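PDB 3GYC: putative glycoside hydrolase from Parabacteroides distasonis ATCC 8503, which is of unproven function but probably hydrolyses glycosidic bonds, as a cellulase-like member of the TIM-barrel glycoside hydrolases. Local coordinates for residues A[71-76]-A[117-123]; A[150-154]-A[389-393]; A[227-231]-A[385-389]. One frame throughout, in Å; residues are numbered along the deposited sequence.

Contact 1: A[71-76]-A[117-123]. With EDO (1,2-ethanediol), chain F.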
loop_
_atom_site.group_PDB
_atom_site.type_symbol
_atom_site.label_atom_id
_atom_site.label_comp_id
_atom_site.label_asym_id
_atom_site.label_seq_id
_atom_site.Cartn_x
_atom_site.Cartn_y
_atom_site.Cartn_z
ATOM N N TRP A 71 11.931 -7.881 18.554
ATOM C CA TRP A 71 11.714 -9.028 17.668
ATOM C C TRP A 71 12.760 -9.204 16.587
ATOM O O TRP A 71 13.120 -8.230 15.946
ATOM C CB TRP A 71 10.398 -8.876 16.934
ATOM C CG TRP A 71 9.186 -8.784 17.823
ATOM C CD1 TRP A 71 8.644 -7.648 18.363
ATOM C CD2 TRP A 71 8.363 -9.876 18.257
ATOM N NE1 TRP A 71 7.516 -7.969 19.095
ATOM C CE2 TRP A 71 7.320 -9.326 19.043
ATOM C CE3 TRP A 71 8.401 -11.274 18.052
ATOM C CZ2 TRP A 71 6.314 -10.126 19.635
ATOM C CZ3 TRP A 71 7.412 -12.054 18.621
ATOM C CH2 TRP A 71 6.386 -11.478 19.409
ATOM N N LEU A 72 13.188 -10.454 16.369
ATOM C CA LEU A 72 14.113 -10.822 15.321
ATOM C C LEU A 72 13.310 -11.253 14.083
ATOM O O LEU A 72 12.531 -12.211 14.142
ATOM C CB LEU A 72 15.018 -11.957 15.795
ATOM C CG LEU A 72 16.168 -12.355 14.853
ATOM C CD1 LEU A 72 17.173 -11.232 14.641
ATOM C CD2 LEU A 72 16.870 -13.599 15.399
ATOM N N LEU A 73 13.433 -10.499 12.985
ATOM C CA LEU A 73 12.670 -10.762 11.767
ATOM C C LEU A 73 13.528 -11.415 10.701
ATOM O O LEU A 73 14.708 -11.076 10.580
ATOM C CB LEU A 73 12.082 -9.464 11.208
ATOM C CG LEU A 73 11.242 -8.598 12.146
ATOM C CD1 LEU A 73 10.754 -7.383 11.432
ATOM C CD2 LEU A 73 10.085 -9.361 12.823
ATOM N N LYS A 74 12.953 -12.366 9.961
ATOM C CA LYS A 74 13.639 -13.013 8.836
ATOM C C LYS A 74 13.358 -12.187 7.611
ATOM O O LYS A 74 12.269 -11.666 7.483
ATOM C CB LYS A 74 13.128 -14.429 8.617
ATOM C CG LYS A 74 13.311 -15.290 9.839
ATOM C CD LYS A 74 12.927 -16.764 9.624
ATOM C CE LYS A 74 11.447 -17.014 9.646
ATOM N NZ LYS A 74 11.208 -18.494 9.762
ATOM N N GLU A 75 14.311 -12.056 6.697
ATOM C CA GLU A 75 14.074 -11.203 5.523
ATOM C C GLU A 75 13.090 -11.831 4.528
ATOM O O GLU A 75 12.964 -13.065 4.428
ATOM C CB GLU A 75 15.414 -10.811 4.819
ATOM C CG GLU A 75 16.142 -11.927 4.035
ATOM C CD GLU A 75 16.952 -12.915 4.885
ATOM O OE1 GLU A 75 16.943 -12.842 6.151
ATOM O OE2 GLU A 75 17.637 -13.771 4.271
ATOM N N VAL A 76 12.359 -10.966 3.841
ATOM C CA VAL A 76 11.458 -11.386 2.776
ATOM C C VAL A 76 12.261 -11.596 1.485
ATOM O O VAL A 76 11.995 -12.516 0.700
ATOM C CB VAL A 76 10.372 -10.326 2.487
ATOM C CG1 VAL A 76 9.266 -10.962 1.649
ATOM C CG2 VAL A 76 9.787 -9.754 3.786
ATOM N N ARG A 117 5.095 -9.537 8.810
ATOM C CA ARG A 117 6.504 -9.868 8.752
ATOM C C ARG A 117 6.757 -11.067 9.634
ATOM O O ARG A 117 6.238 -11.140 10.740
ATOM C CB ARG A 117 7.355 -8.683 9.177
ATOM C CG ARG A 117 7.278 -7.522 8.184
ATOM C CD ARG A 117 8.174 -7.759 6.945
ATOM N NE ARG A 117 9.584 -7.577 7.313
ATOM C CZ ARG A 117 10.484 -8.550 7.426
ATOM N NH1 ARG A 117 10.176 -9.826 7.178
ATOM N NH2 ARG A 117 11.710 -8.248 7.794
ATOM N N LEU A 118 7.499 -12.020 9.107
ATOM C CA LEU A 118 7.818 -13.237 9.861
ATOM C C LEU A 118 8.960 -13.034 10.830
ATOM O O LEU A 118 10.106 -12.766 10.426
ATOM C CB LEU A 118 8.176 -14.401 8.954
ATOM C CG LEU A 118 7.091 -14.965 8.047
ATOM C CD1 LEU A 118 7.712 -16.014 7.120
ATOM C CD2 LEU A 118 5.911 -15.547 8.865
ATOM N N ASP A 119 8.647 -13.176 12.114
ATOM C CA ASP A 119 9.654 -13.168 13.147
ATOM C C ASP A 119 10.128 -14.626 13.228
ATOM O O ASP A 119 9.490 -15.521 12.674
ATOM C CB ASP A 119 9.111 -12.728 14.488
ATOM C CG ASP A 119 8.041 -13.698 15.046
ATOM O OD1 ASP A 119 6.962 -13.808 14.410
ATOM O OD2 ASP A 119 8.317 -14.366 16.086
ATOM N N VAL A 120 11.206 -14.881 13.952
ATOM C CA VAL A 120 11.732 -16.239 14.026
ATOM C C VAL A 120 10.716 -17.262 14.623
ATOM O O VAL A 120 10.776 -18.437 14.321
ATOM C CB VAL A 120 13.094 -16.263 14.730
ATOM C CG1 VAL A 120 14.101 -15.476 13.860
ATOM C CG2 VAL A 120 12.996 -15.659 16.132
ATOM N N ASP A 121 9.776 -16.805 15.428
ATOM C CA ASP A 121 8.750 -17.693 15.973
ATOM C C ASP A 121 7.451 -17.675 15.165
ATOM O O ASP A 121 6.466 -18.295 15.555
ATOM C CB ASP A 121 8.482 -17.308 17.407
ATOM C CG ASP A 121 9.718 -17.411 18.254
ATOM O OD1 ASP A 121 10.413 -18.438 18.183
ATOM O OD2 ASP A 121 9.988 -16.468 19.016
ATOM N N GLU A 122 7.451 -16.960 14.056
ATOM C CA GLU A 122 6.338 -16.896 13.134
ATOM C C GLU A 122 5.000 -16.748 13.858
ATOM O O GLU A 122 4.076 -17.530 13.631
ATOM C CB GLU A 122 6.350 -18.149 12.240
ATOM C CG GLU A 122 7.633 -18.253 11.430
ATOM C CD GLU A 122 7.581 -19.281 10.318
ATOM O OE1 GLU A 122 6.763 -20.231 10.381
ATOM O OE2 GLU A 122 8.408 -19.146 9.373
ATOM N N VAL A 123 4.885 -15.705 14.678
ATOM C CA VAL A 123 3.669 -15.539 15.484
ATOM C C VAL A 123 2.375 -15.275 14.673
ATOM O O VAL A 123 1.268 -15.619 15.127
ATOM C CB VAL A 123 3.844 -14.523 16.658
ATOM C CG1 VAL A 123 4.980 -14.973 17.579
ATOM C CG2 VAL A 123 4.010 -13.107 16.175
HETATM C C1 EDO F . 5.983 -11.544 5.208
HETATM O O1 EDO F . 6.117 -10.105 5.276
HETATM C C2 EDO F . 7.335 -12.279 5.385
HETATM O O2 EDO F . 8.142 -11.762 6.472
HETATM O O HOH W 1 14.549 -9.137 8.360
#
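Two bends, at chi2 (-79°) and chi3 (-74°), fold the Arg117 side chain back so that its guanidinium lies flat between Leu73 and Val76, while a single bend at chi3 swings the end of Lys74 across to Glu122. In the guanidinium plane, Arg117 NH1 gives a nearly straight bond to Lys74 O (2.8 Å). Val76 CG2 covers one face, 3.4 Å from Arg117 NH1, and Leu73 CD1 lies over the other. The same NH1 also reaches O2 of a 1,2-ethanediol, probably from the crystallisation liquor, which takes a second, straighter bond from Leu118 N. Arg117 NE pairs with Glu28, so NE and NH1 are both engaged. The backbones form a single beta bridge, Leu73 with Asp119: Lys74 N donates to Leu118 O (2.9 Å) and Val120 N to Leu72 O (3.0 Å). Strand 71-73, also paired with strand 88-90, is thus stitched to the loop after strand 109-113; both segments belong to connections that follow barrel strands, 53-57 and 109-113, at the C-terminal end of the barrel, where TIM-barrel glycosidases carry their active sites. From the bridge residue Asp119 the chain makes a type I turn to Glu122. The Asp119 carboxylate organises it: OD1 accepts from Val123 N through its syn lone pair, and OD2 takes Asp121 N in an Asx turn, from well above its plane. That OD2 also sits at the edge of the Trp71 ring, 3.5 Å from Trp71 CZ3. Lys74 NZ makes a salt bridge to Glu122 OE2 (2.9 Å), and Leu72 CD2 packs on Val120 CG1.

Contact 2: A[150-154]-A[389-393]; sequences LDTIL and LLKRL
Leu154 and Arg392 have the nearest CA atoms, 6.0 Å apart, where the 3-10 turn 150-152 runs into its strand and the type I turn from Leu390 to Leu393 ends the chain. Arg392 carries the contact. Its chain is extended through chi2 and bends at chi3 (77°), which turns the NE and NH2 side of the guanidinium to Ile153 O. Both nitrogens donate to that one oxygen, Arg392 NE and Arg392 NH2 each 2.8 Å from Ile153 O, a side-on grip lying in the guanidinium and carbonyl planes that fixes how the group is turned. Water 2 joins Arg392 NH2 to Asp151 OD1, whose charge is otherwise too distant for a salt bridge. Beside this polar grip, Leu154 CD1 packs against Leu389 CD1 (3.8 Å) and Leu393 CD2 (4.0 Å). Leu154 O is buried without a polar partner, touched by carbons: Leu389 CD1 and Arg392 CD (3.4 Å from that oxygen). The C-terminal tail thus packs at the N-terminal end of the parallel barrel strands, over the start of 153-157. Lys109, at the head of strand 109-113, bonds to Arg392 O, Arg17 of strand 17-23 holds Leu393 O, and Val341 of strand 340-343 packs against Leu389, Leu390 and Leu393.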
loop_
_atom_site.group_PDB
_atom_site.type_symbol
_atom_site.label_atom_id
_atom_site.label_comp_id
_atom_site.label_asym_id
_atom_site.label_seq_id
_atom_site.Cartn_x
_atom_site.Cartn_y
_atom_site.Cartn_z
ATOM N N LEU A 150 -5.669 8.169 17.635
ATOM C CA LEU A 150 -6.526 7.465 16.674
ATOM C C LEU A 150 -6.984 8.378 15.528
ATOM O O LEU A 150 -7.165 7.913 14.413
ATOM C CB LEU A 150 -7.712 6.834 17.383
ATOM C CG LEU A 150 -8.338 5.598 16.751
ATOM C CD1 LEU A 150 -7.257 4.620 16.324
ATOM C CD2 LEU A 150 -9.352 4.955 17.752
ATOM N N ASP A 151 -7.156 9.672 15.798
ATOM C CA ASP A 151 -7.562 10.615 14.744
ATOM C C ASP A 151 -6.508 10.817 13.653
ATOM O O ASP A 151 -6.822 11.354 12.592
ATOM C CB ASP A 151 -7.952 11.952 15.344
ATOM C CG ASP A 151 -9.165 11.828 16.242
ATOM O OD1 ASP A 151 -10.097 11.070 15.857
ATOM O OD2 ASP A 151 -9.171 12.453 17.346
ATOM N N THR A 152 -5.285 10.357 13.889
ATOM C CA THR A 152 -4.228 10.395 12.864
ATOM C C THR A 152 -4.366 9.243 11.865
ATOM O O THR A 152 -3.811 9.303 10.794
ATOM C CB THR A 152 -2.856 10.359 13.551
ATOM O OG1 THR A 152 -2.643 11.613 14.219
ATOM C CG2 THR A 152 -1.734 10.084 12.570
ATOM N N ILE A 153 -5.126 8.201 12.224
ATOM C CA ILE A 153 -5.300 7.056 11.388
ATOM C C ILE A 153 -6.418 7.343 10.383
ATOM O O ILE A 153 -7.520 7.759 10.749
ATOM C CB ILE A 153 -5.618 5.783 12.217
ATOM C CG1 ILE A 153 -4.479 5.508 13.220
ATOM C CG2 ILE A 153 -5.909 4.609 11.276
ATOM C CD1 ILE A 153 -3.051 5.497 12.662
ATOM N N LEU A 154 -6.094 7.101 9.124
ATOM C CA LEU A 154 -6.977 7.397 8.002
ATOM C C LEU A 154 -7.890 6.215 7.681
ATOM O O LEU A 154 -9.078 6.366 7.434
ATOM C CB LEU A 154 -6.082 7.712 6.811
ATOM C CG LEU A 154 -6.675 8.249 5.557
ATOM C CD1 LEU A 154 -7.359 9.601 5.866
ATOM C CD2 LEU A 154 -5.501 8.342 4.526
ATOM N N LEU A 389 -14.528 7.799 5.468
ATOM C CA LEU A 389 -13.169 8.176 5.051
ATOM C C LEU A 389 -13.055 9.674 4.775
ATOM O O LEU A 389 -12.095 10.306 5.200
ATOM C CB LEU A 389 -12.755 7.410 3.824
ATOM C CG LEU A 389 -11.360 7.680 3.271
ATOM C CD1 LEU A 389 -10.276 7.588 4.375
ATOM C CD2 LEU A 389 -11.075 6.701 2.151
ATOM N N LEU A 390 -14.042 10.257 4.094
ATOM C CA LEU A 390 -13.985 11.693 3.757
ATOM C C LEU A 390 -13.859 12.607 4.952
ATOM O O LEU A 390 -13.143 13.623 4.881
ATOM C CB LEU A 390 -15.171 12.122 2.870
ATOM C CG LEU A 390 -15.035 11.933 1.355
ATOM C CD1 LEU A 390 -14.435 10.624 0.895
ATOM C CD2 LEU A 390 -16.408 12.191 0.686
ATOM N N LYS A 391 -14.524 12.273 6.052
ATOM C CA LYS A 391 -14.407 13.083 7.248
ATOM C C LYS A 391 -13.004 13.066 7.850
ATOM O O LYS A 391 -12.714 13.912 8.683
ATOM C CB LYS A 391 -15.332 12.578 8.355
ATOM C CG LYS A 391 -16.784 12.858 8.158
ATOM C CD LYS A 391 -17.648 12.306 9.347
ATOM C CE LYS A 391 -17.296 10.839 9.716
ATOM N NZ LYS A 391 -18.496 10.116 10.352
ATOM N N ARG A 392 -12.187 12.068 7.505
ATOM C CA ARG A 392 -10.822 11.938 8.040
ATOM C C ARG A 392 -9.730 12.591 7.129
ATOM O O ARG A 392 -8.552 12.734 7.514
ATOM C CB ARG A 392 -10.533 10.448 8.254
ATOM C CG ARG A 392 -11.621 9.723 9.049
ATOM C CD ARG A 392 -11.267 8.246 9.288
ATOM N NE ARG A 392 -10.280 8.139 10.351
ATOM C CZ ARG A 392 -10.588 8.168 11.652
ATOM N NH1 ARG A 392 -11.844 8.304 12.057
ATOM N NH2 ARG A 392 -9.642 8.105 12.562
ATOM N N LEU A 393 -10.105 12.939 5.903
ATOM C CA LEU A 393 -9.159 13.556 4.980
ATOM C C LEU A 393 -8.811 14.978 5.454
ATOM O O LEU A 393 -7.782 15.522 5.041
ATOM C CB LEU A 393 -9.717 13.589 3.565
ATOM C CG LEU A 393 -9.958 12.256 2.883
ATOM C CD1 LEU A 393 -10.789 12.495 1.640
ATOM C CD2 LEU A 393 -8.651 11.547 2.565
ATOM O OXT LEU A 393 -9.514 15.627 6.264
HETATM O O HOH W 2 -10.631 8.555 15.372
#

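Contact 3: A[227-231]-A[385-389]; sequences FLDLY and VAAKL
A salt bridge backed by apolar packing joins the loop before strand 231-232 to the last helix, 384-390, in a buried contact. Lys388, bent at chi3 (-64°), brings its end over the carboxylate of Asp229, so that Lys388 NZ meets Asp229 OD1 at 2.7 Å from above the carboxylate plane, 42° out of it. Asp229 OD2 is taken by Arg200, from helix 186-200, and by the backbone N of Phe208, so two positive side chains and an amide surround the acid and would probably keep it ionised. The loop leads into strand 231-232 of the parallel barrel sheet, so the closing helix is tied beside the N-terminal end of that strand. With an alanine at Asp229, the neighbouring charges of Lys388 and Arg200 would probably be left without their shared carboxylate, and the lysine end free to turn. Val385 CG1 lies against the acid as well, 3.5 Å from Asp229 OD1. Water 3 ties the two backbones, donating to Asp229 O (2.9 Å) and Val385 O (2.7 Å). Leu230 CD1 touches Leu389 CD2 (4.1 Å), the two side chains crossing at about a right angle, with Val302 and Tyr155 also touching Leu230.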
loop_
_atom_site.group_PDB
_atom_site.type_symbol
_atom_site.label_atom_id
_atom_site.label_comp_id
_atom_site.label_asym_id
_atom_site.label_seq_id
_atom_site.Cartn_x
_atom_site.Cartn_y
_atom_site.Cartn_z
ATOM N N PHE A 227 -19.179 -4.708 2.276
ATOM C CA PHE A 227 -18.558 -4.599 3.608
ATOM C C PHE A 227 -17.194 -3.885 3.612
ATOM O O PHE A 227 -16.604 -3.688 4.684
ATOM C CB PHE A 227 -18.412 -5.999 4.254
ATOM C CG PHE A 227 -17.687 -7.007 3.389
ATOM C CD1 PHE A 227 -16.315 -7.036 3.336
ATOM C CD2 PHE A 227 -18.393 -7.922 2.635
ATOM C CE1 PHE A 227 -15.633 -7.956 2.518
ATOM C CE2 PHE A 227 -17.731 -8.849 1.816
ATOM C CZ PHE A 227 -16.338 -8.868 1.770
ATOM N N LEU A 228 -16.658 -3.571 2.431
ATOM C CA LEU A 228 -15.423 -2.791 2.318
ATOM C C LEU A 228 -15.823 -1.317 2.278
ATOM O O LEU A 228 -16.733 -0.945 1.543
ATOM C CB LEU A 228 -14.679 -3.145 1.046
ATOM C CG LEU A 228 -14.227 -4.603 0.929
ATOM C CD1 LEU A 228 -13.667 -4.902 -0.458
ATOM C CD2 LEU A 228 -13.231 -4.945 2.017
ATOM N N ASP A 229 -15.169 -0.492 3.083
ATOM C CA ASP A 229 -15.487 0.957 3.156
ATOM C C ASP A 229 -14.794 1.761 2.041
ATOM O O ASP A 229 -15.167 2.904 1.757
ATOM C CB ASP A 229 -15.079 1.516 4.524
ATOM C CG ASP A 229 -15.951 0.994 5.682
ATOM O OD1 ASP A 229 -17.168 0.720 5.436
ATOM O OD2 ASP A 229 -15.453 0.882 6.865
ATOM N N LEU A 230 -13.728 1.181 1.491
ATOM C CA LEU A 230 -12.940 1.753 0.410
ATOM C C LEU A 230 -12.179 0.640 -0.306
ATOM O O LEU A 230 -12.096 -0.482 0.191
ATOM C CB LEU A 230 -11.936 2.782 0.923
ATOM C CG LEU A 230 -10.904 2.361 1.950
ATOM C CD1 LEU A 230 -9.497 2.933 1.678
ATOM C CD2 LEU A 230 -11.363 2.701 3.383
ATOM N N TYR A 231 -11.613 0.935 -1.464
ATOM C CA TYR A 231 -10.813 -0.044 -2.144
ATOM C C TYR A 231 -9.398 0.544 -2.231
ATOM O O TYR A 231 -9.223 1.728 -2.592
ATOM C CB TYR A 231 -11.304 -0.395 -3.577
ATOM C CG TYR A 231 -12.758 -0.722 -3.773
ATOM C CD1 TYR A 231 -13.532 -1.293 -2.765
ATOM C CD2 TYR A 231 -13.361 -0.520 -5.022
ATOM C CE1 TYR A 231 -14.876 -1.583 -2.980
ATOM C CE2 TYR A 231 -14.685 -0.840 -5.248
ATOM C CZ TYR A 231 -15.427 -1.384 -4.234
ATOM O OH TYR A 231 -16.729 -1.666 -4.469
ATOM N N VAL A 385 -21.212 5.559 3.589
ATOM C CA VAL A 385 -20.030 4.714 3.696
ATOM C C VAL A 385 -18.769 5.556 3.381
ATOM O O VAL A 385 -17.813 5.568 4.170
ATOM C CB VAL A 385 -20.080 3.419 2.832
ATOM C CG1 VAL A 385 -18.745 2.641 2.940
ATOM C CG2 VAL A 385 -21.283 2.543 3.240
ATOM N N ALA A 386 -18.798 6.275 2.253
ATOM C CA ALA A 386 -17.668 7.100 1.846
ATOM C C ALA A 386 -17.390 8.207 2.850
ATOM O O ALA A 386 -16.232 8.592 3.029
ATOM C CB ALA A 386 -17.894 7.693 0.448
ATOM N N ALA A 387 -18.445 8.732 3.483
ATOM C CA ALA A 387 -18.287 9.811 4.455
ATOM C C ALA A 387 -17.383 9.387 5.604
ATOM O O ALA A 387 -16.785 10.243 6.225
ATOM C CB ALA A 387 -19.621 10.300 4.993
ATOM N N LYS A 388 -17.286 8.085 5.898
ATOM C CA LYS A 388 -16.405 7.630 6.992
ATOM C C LYS A 388 -14.959 8.005 6.716
ATOM O O LYS A 388 -14.245 8.432 7.626
ATOM C CB LYS A 388 -16.530 6.125 7.270
ATOM C CG LYS A 388 -17.869 5.753 7.874
ATOM C CD LYS A 388 -17.957 4.291 8.374
ATOM C CE LYS A 388 -17.809 3.308 7.239
ATOM N NZ LYS A 388 -18.250 1.878 7.613
ATOM N N LEU A 389 -14.528 7.799 5.468
ATOM C CA LEU A 389 -13.169 8.176 5.051
ATOM C C LEU A 389 -13.055 9.674 4.775
ATOM O O LEU A 389 -12.095 10.306 5.200
ATOM C CB LEU A 389 -12.755 7.410 3.824
ATOM C CG LEU A 389 -11.360 7.680 3.271
ATOM C CD1 LEU A 389 -10.276 7.588 4.375
ATOM C CD2 LEU A 389 -11.075 6.701 2.151
HETATM O O HOH W 3 -15.251 5.078 3.686
#

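From the N terminus, contact 1 closes first: residues 71-76 and 117-123 meet across 40 residues that hold strand 88-90, helix 95-105 and strand 109-113. Contacts 2 and 3 open later, at 150-154 and 227-231, and both end on the chain's last residues through helix 384-390. Contact 3 opens within the span of contact 2 and ends on the same stretch, sharing Leu389. Their centres are 11 Å apart, against about 30 and 32 Å from the centre of contact 1. Together these two tie the C-terminal helix and tail to the barrel at strands 153-157 and 231-232, while contact 1 joins the connections that follow strands 53-57 and 109-113.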